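Local coordinates for protein NADPH-ferredoxin reductase FprA (Mycobacterium tuberculosis, PDB 1LQT) that probably transfers electrons between NADPH and ferredoxin through a bound FAD, and may supply electrons to P450 systems, at residues 55-60 and 159-164; 20-25 and 381-386. One frame throughout, in Å; residues are numbered along the deposited sequence.

Contact 1 (55-60 and 159-164); sequences PDHPKI and ALDVAR. With FAD (flavin-adenine dinucleotide), chain H; ACT (acetate ion), chain E.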
# COMPACT_ATOMS: atom_id res chain seq x y z
N PRO A 55 -4.02 -6.40 -9.30
CA PRO A 55 -5.24 -6.66 -10.09
C PRO A 55 -5.53 -8.16 -10.28
O PRO A 55 -6.64 -8.51 -10.58
CB PRO A 55 -4.96 -5.92 -11.40
CG PRO A 55 -3.49 -5.86 -11.48
CD PRO A 55 -3.02 -5.63 -10.05
N ASP A 56 -4.51 -9.00 -10.12
CA ASP A 56 -4.70 -10.45 -10.13
C ASP A 56 -4.95 -11.01 -8.74
O ASP A 56 -4.94 -12.23 -8.55
CB ASP A 56 -3.56 -11.16 -10.85
CG ASP A 56 -2.23 -11.00 -10.16
OD1 ASP A 56 -2.07 -10.05 -9.35
OD2 ASP A 56 -1.30 -11.80 -10.43
N HIS A 57 -5.25 -10.14 -7.77
CA HIS A 57 -5.63 -10.55 -6.41
C HIS A 57 -7.05 -10.00 -6.09
O HIS A 57 -7.27 -9.33 -5.07
CB HIS A 57 -4.63 -10.03 -5.35
CG HIS A 57 -3.36 -10.82 -5.26
ND1 HIS A 57 -2.20 -10.30 -4.75
CD2 HIS A 57 -3.11 -12.14 -5.45
CE1 HIS A 57 -1.25 -11.21 -4.76
NE2 HIS A 57 -1.77 -12.34 -5.22
N PRO A 58 -8.05 -10.26 -6.94
CA PRO A 58 -9.37 -9.68 -6.68
C PRO A 58 -10.06 -10.19 -5.43
O PRO A 58 -10.88 -9.46 -4.83
CB PRO A 58 -10.20 -10.10 -7.91
CG PRO A 58 -9.54 -11.37 -8.36
CD PRO A 58 -8.07 -11.09 -8.17
N LYS A 59 -9.79 -11.40 -4.98
CA LYS A 59 -10.54 -11.95 -3.88
C LYS A 59 -10.43 -11.15 -2.62
O LYS A 59 -11.42 -10.92 -1.95
CB LYS A 59 -10.14 -13.39 -3.60
CG LYS A 59 -10.35 -14.33 -4.71
CD LYS A 59 -9.71 -15.70 -4.41
CE LYS A 59 -9.82 -16.63 -5.59
NZ LYS A 59 -9.34 -17.98 -5.20
N ILE A 60 -9.26 -10.68 -2.24
CA ILE A 60 -9.26 -9.97 -0.96
C ILE A 60 -9.88 -8.60 -1.05
O ILE A 60 -10.26 -8.04 -0.05
CB ILE A 60 -7.90 -9.89 -0.39
CG1 ILE A 60 -6.98 -9.26 -1.39
CG2 ILE A 60 -7.44 -11.27 0.01
CD1 ILE A 60 -6.07 -8.41 -0.70
N ALA A 159 7.24 -7.05 -3.85
CA ALA A 159 8.19 -7.44 -4.88
C ALA A 159 7.62 -8.55 -5.77
O ALA A 159 7.82 -8.56 -6.97
CB ALA A 159 9.51 -7.90 -4.27
N LEU A 160 6.91 -9.48 -5.14
CA LEU A 160 6.26 -10.53 -5.91
C LEU A 160 5.17 -9.95 -6.79
O LEU A 160 5.06 -10.36 -7.94
CB LEU A 160 5.67 -11.58 -5.00
CG LEU A 160 6.64 -12.30 -4.10
CD1 LEU A 160 5.91 -13.34 -3.25
CD2 LEU A 160 7.76 -12.94 -4.90
N ASP A 161 4.36 -9.04 -6.28
CA ASP A 161 3.32 -8.43 -7.10
C ASP A 161 3.95 -7.78 -8.34
O ASP A 161 3.48 -7.95 -9.46
CB ASP A 161 2.56 -7.35 -6.34
CG ASP A 161 1.55 -7.85 -5.33
OD1 ASP A 161 1.33 -9.06 -5.23
OD2 ASP A 161 0.92 -7.01 -4.66
N VAL A 162 5.02 -7.01 -8.15
CA VAL A 162 5.66 -6.34 -9.27
C VAL A 162 6.12 -7.35 -10.30
O VAL A 162 5.88 -7.20 -11.50
CB VAL A 162 6.82 -5.49 -8.78
CG1 VAL A 162 7.66 -4.96 -9.91
CG2 VAL A 162 6.32 -4.33 -7.91
N ALA A 163 6.77 -8.40 -9.84
CA ALA A 163 7.31 -9.40 -10.75
C ALA A 163 6.18 -10.12 -11.50
O ALA A 163 6.28 -10.37 -12.68
CB ALA A 163 8.15 -10.37 -9.98
N ARG A 164 5.10 -10.44 -10.79
CA ARG A 164 3.95 -11.07 -11.44
C ARG A 164 3.36 -10.20 -12.53
O ARG A 164 3.04 -10.68 -13.60
CB ARG A 164 2.82 -11.38 -10.47
CG ARG A 164 3.05 -12.51 -9.54
CD ARG A 164 1.73 -13.19 -9.00
NE ARG A 164 0.77 -12.16 -8.65
CZ ARG A 164 0.92 -11.31 -7.63
NH1 ARG A 164 1.84 -11.50 -6.72
NH2 ARG A 164 0.08 -10.30 -7.56
PA FAD H . -4.13 2.93 3.03
O1A FAD H . -2.93 3.36 2.29
O2A FAD H . -4.88 1.73 2.59
O5B FAD H . -5.19 4.13 3.05
C5B FAD H . -4.73 5.48 3.26
C4B FAD H . -5.79 6.39 2.66
O4B FAD H . -5.51 7.71 3.12
C3B FAD H . -5.78 6.44 1.13
O3B FAD H . -7.07 6.29 0.58
C2B FAD H . -5.17 7.78 0.84
O2B FAD H . -5.49 8.35 -0.41
C1B FAD H . -5.67 8.61 2.03
N9A FAD H . -4.89 9.80 2.32
C8A FAD H . -3.52 9.88 2.42
N7A FAD H . -3.11 11.10 2.70
C5A FAD H . -4.26 11.86 2.75
C6A FAD H . -4.47 13.22 3.00
N6A FAD H . -3.50 14.08 3.29
N1A FAD H . -5.76 13.66 2.99
C2A FAD H . -6.77 12.78 2.75
N3A FAD H . -6.64 11.47 2.51
C4A FAD H . -5.37 11.06 2.53
N1 FAD H . -2.98 -6.72 2.29
C2 FAD H . -3.70 -7.87 2.17
O2 FAD H . -4.32 -8.32 3.11
N3 FAD H . -3.68 -8.55 0.96
C4 FAD H . -3.05 -8.10 -0.16
O4 FAD H . -3.10 -8.74 -1.23
C4X FAD H . -2.37 -6.88 -0.05
N5 FAD H . -1.73 -6.34 -1.14
C5X FAD H . -1.02 -5.17 -1.01
C6 FAD H . -0.36 -4.64 -2.09
C7 FAD H . 0.42 -3.50 -1.98
C7M FAD H . 1.11 -2.95 -3.20
C8 FAD H . 0.50 -2.87 -0.74
C8M FAD H . 1.36 -1.64 -0.56
C9 FAD H . -0.18 -3.38 0.36
C9A FAD H . -0.95 -4.53 0.25
N10 FAD H . -1.62 -5.07 1.34
C10 FAD H . -2.35 -6.23 1.19
C1' FAD H . -1.63 -4.41 2.68
C2' FAD H . -2.77 -3.40 2.80
O2' FAD H . -2.79 -2.62 1.63
C3' FAD H . -2.54 -2.50 4.03
O3' FAD H . -2.55 -3.28 5.22
C4' FAD H . -3.62 -1.45 4.28
O4' FAD H . -4.16 -0.95 3.06
C5' FAD H . -3.07 -0.30 5.12
O5' FAD H . -4.21 0.49 5.47
P FAD H . -4.15 2.03 5.86
O1P FAD H . -5.56 2.38 6.14
O2P FAD H . -3.13 2.33 6.90
O3P FAD H . -3.64 2.79 4.56
C ACT E . -6.95 -13.41 -5.01
O ACT E . -7.76 -13.26 -5.92
OXT ACT E . -6.14 -14.34 -5.11
CH3 ACT E . -6.91 -12.52 -3.83
O HOH W 1 -1.56 -7.76 -3.80
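Asp56 and Arg164 meet in a two-pronged salt bridge. Arg164 presents its side, giving NE to Asp56 OD2 (2.8 Å) and NH2 to Asp56 OD1 (2.8 Å). Both bonds are nearly straight and reach the syn side of the carboxylate, whose plane lies only 22° from that of the guanidinium. A bend in the arginine chain at chi3 (-43°) turns the group so that its end faces Asp161, one turn earlier on the same helix. There Arg164 NH1 and NH2 converge on one oxygen, each 2.9 Å from Asp161 OD1. NH1 meets that oxygen's anti lone pair, whereas NH2 comes from above the carboxylate plane. Gripping different edges, the two carboxylates hold the guanidinium's rotation and probably more than offset its single positive charge.

The setting is consistent with the seam between the FAD- and NADP-binding Rossmann-type domains. Helix 157-167 follows a glycine-rich turn consistent with a dinucleotide-binding motif, while the 55-60 loop borders the flavin. The NADP derivative itself touches His57 and Asp161.

His57 adds a facial contact: Arg164 NH2 sits over its ring near the rim, 3.2 Å from His57 CE1, with the two planes 37° apart. This is a tilted overlap, not a parallel stack.

Bonds to a water and to Glu214 probably orient the imidazole. Water 1, at the ring edge, lies 2.8 Å from His57 ND1 and donates to Asp161 OD2 at 2.7 Å, while His57 NE2 is hydrogen-bonded to Glu214. An acetate, probably from the crystallisation liquor, accepts from the backbone, with Lys59 N 2.9 Å from acetate O.

Contact 2 (20-25 and 381-386); sequences ASLLKA and TLIKNL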
# COMPACT_ATOMS: atom_id res chain seq x y z
N ALA A 20 -15.99 1.79 11.98
CA ALA A 20 -16.84 0.74 12.51
C ALA A 20 -16.74 0.67 14.02
O ALA A 20 -17.75 0.49 14.71
CB ALA A 20 -16.50 -0.61 11.87
N SER A 21 -15.53 0.80 14.55
CA SER A 21 -15.35 0.75 16.01
C SER A 21 -16.07 1.91 16.71
O SER A 21 -16.66 1.72 17.77
CB SER A 21 -13.87 0.78 16.35
OG SER A 21 -13.22 -0.39 15.94
N LEU A 22 -16.04 3.09 16.13
CA LEU A 22 -16.72 4.24 16.69
C LEU A 22 -18.22 4.01 16.73
O LEU A 22 -18.89 4.26 17.73
CB LEU A 22 -16.40 5.48 15.90
CG LEU A 22 -14.97 6.01 16.03
CD1 LEU A 22 -14.61 6.91 14.85
CD2 LEU A 22 -14.76 6.73 17.37
N LEU A 23 -18.78 3.54 15.62
CA LEU A 23 -20.22 3.35 15.54
C LEU A 23 -20.67 2.21 16.45
O LEU A 23 -21.74 2.27 17.07
CB LEU A 23 -20.61 3.10 14.08
CG LEU A 23 -20.36 4.27 13.14
CD1 LEU A 23 -20.64 3.86 11.71
CD2 LEU A 23 -21.14 5.51 13.53
N LYS A 24 -19.85 1.17 16.57
CA LYS A 24 -20.13 0.06 17.48
C LYS A 24 -20.17 0.50 18.94
O LYS A 24 -21.02 0.08 19.69
CB LYS A 24 -19.12 -1.06 17.30
CG LYS A 24 -19.32 -2.25 18.22
CD LYS A 24 -18.21 -3.28 18.02
CE LYS A 24 -16.81 -2.77 18.38
NZ LYS A 24 -15.75 -3.69 17.90
N ALA A 25 -19.23 1.35 19.31
CA ALA A 25 -19.22 1.90 20.66
C ALA A 25 -20.55 2.62 20.94
O ALA A 25 -21.16 2.43 22.00
CB ALA A 25 -18.06 2.83 20.84
N THR A 381 -8.96 4.31 23.14
CA THR A 381 -8.27 5.45 23.77
C THR A 381 -9.00 6.77 23.52
O THR A 381 -9.21 7.56 24.44
CB THR A 381 -6.83 5.57 23.21
OG1 THR A 381 -6.10 4.37 23.47
CG2 THR A 381 -6.08 6.68 23.89
N LEU A 382 -9.36 7.01 22.26
CA LEU A 382 -10.08 8.19 21.87
C LEU A 382 -11.37 8.35 22.67
O LEU A 382 -11.67 9.44 23.19
CB LEU A 382 -10.36 8.09 20.36
CG LEU A 382 -11.14 9.19 19.67
CD1 LEU A 382 -10.91 9.09 18.18
CD2 LEU A 382 -12.60 9.13 19.95
N ILE A 383 -12.14 7.28 22.78
CA ILE A 383 -13.43 7.34 23.44
C ILE A 383 -13.25 7.58 24.94
O ILE A 383 -13.99 8.35 25.54
CB ILE A 383 -14.25 6.08 23.16
CG1 ILE A 383 -14.68 6.12 21.69
CG2 ILE A 383 -15.47 5.98 24.07
CD1 ILE A 383 -15.48 4.98 21.23
N LYS A 384 -12.27 6.92 25.54
CA LYS A 384 -11.96 7.18 26.95
C LYS A 384 -11.65 8.66 27.16
O LYS A 384 -12.12 9.27 28.13
CB LYS A 384 -10.81 6.29 27.41
CG LYS A 384 -10.24 6.61 28.81
CD LYS A 384 -9.20 5.55 29.22
CE LYS A 384 -8.43 5.88 30.52
NZ LYS A 384 -7.39 4.82 30.78
N ASN A 385 -10.83 9.23 26.27
CA ASN A 385 -10.45 10.62 26.41
C ASN A 385 -11.62 11.57 26.23
O ASN A 385 -11.73 12.54 26.95
CB ASN A 385 -9.32 10.97 25.42
CG ASN A 385 -8.00 10.34 25.78
OD1 ASN A 385 -7.12 10.20 24.89
ND2 ASN A 385 -7.82 9.99 27.03
N LEU A 386 -12.55 11.25 25.34
CA LEU A 386 -13.73 12.10 25.20
C LEU A 386 -14.58 12.08 26.46
O LEU A 386 -15.11 13.10 26.86
CB LEU A 386 -14.59 11.68 24.03
CG LEU A 386 -14.03 11.92 22.64
CD1 LEU A 386 -15.04 11.41 21.64
CD2 LEU A 386 -13.72 13.37 22.40
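Ile383 reaches across to Ala25 and Leu22, and its atoms can be followed outward. Ile383 CB, whose bond from CA points at the 20-25 helix, is still 5.5 Å from Ala25 CB. Ile383 CG1 lies beside the backbone N (chi1 -71°), which carries the chain forward, yet it remains 4.8 Å from Ala25 CB. The extended second torsion (chi2 180°) then places Ile383 CD1 end-on against the methyl, only 3.4 Å from Ala25 CB. That is tighter than ordinary carbon-carbon contact. The same Ile383 CD1 lies 4.3 Å from Leu22 CD2, so the ethyl arm does the touching, while Ile383 CG2 stays 5.2 Å from Ala25 CB.

A second apolar pair lies alongside: Leu22 CD2 and Leu382 CD2 come within 4.1 Å, the two side chains crossing at about a right angle. The short helical axes remain 11.3 Å apart and cross at -46°, so side-chain ends, not backbones, bridge the interval.

Beneath the helices, Leu22 and Leu382 both rest on Ile101, and Leu22 and Ile383 both reach Met34. This places helices 13-28 and 370-391 on one face of the parallel strands, a layering typical of a Rossmann-type FAD domain, in which 13-28 is the first beta-alpha-beta crossover helix.

Contact 1 is nested along the chain inside the long loop closed by contact 2, but the two do not touch: their centres are 34 Å apart, their nearest atoms about 15 Å, and they lie on opposite sides of the chain's centre. Contact 1 is polar and meets both the flavin ring system and the nucleotide derivative. Contact 2 is apolar and more peripheral, with the Leu22 side chain about 13 Å from FAD. Each uses the helix of a strand-turn-helix unit consistent with a Rossmann-type motif, 13-28 on the FAD side, 157-167 on the NADP side. Contact 1 therefore lies against the flavin end of the cofactor, contact 2 in the helical layer of the FAD domain.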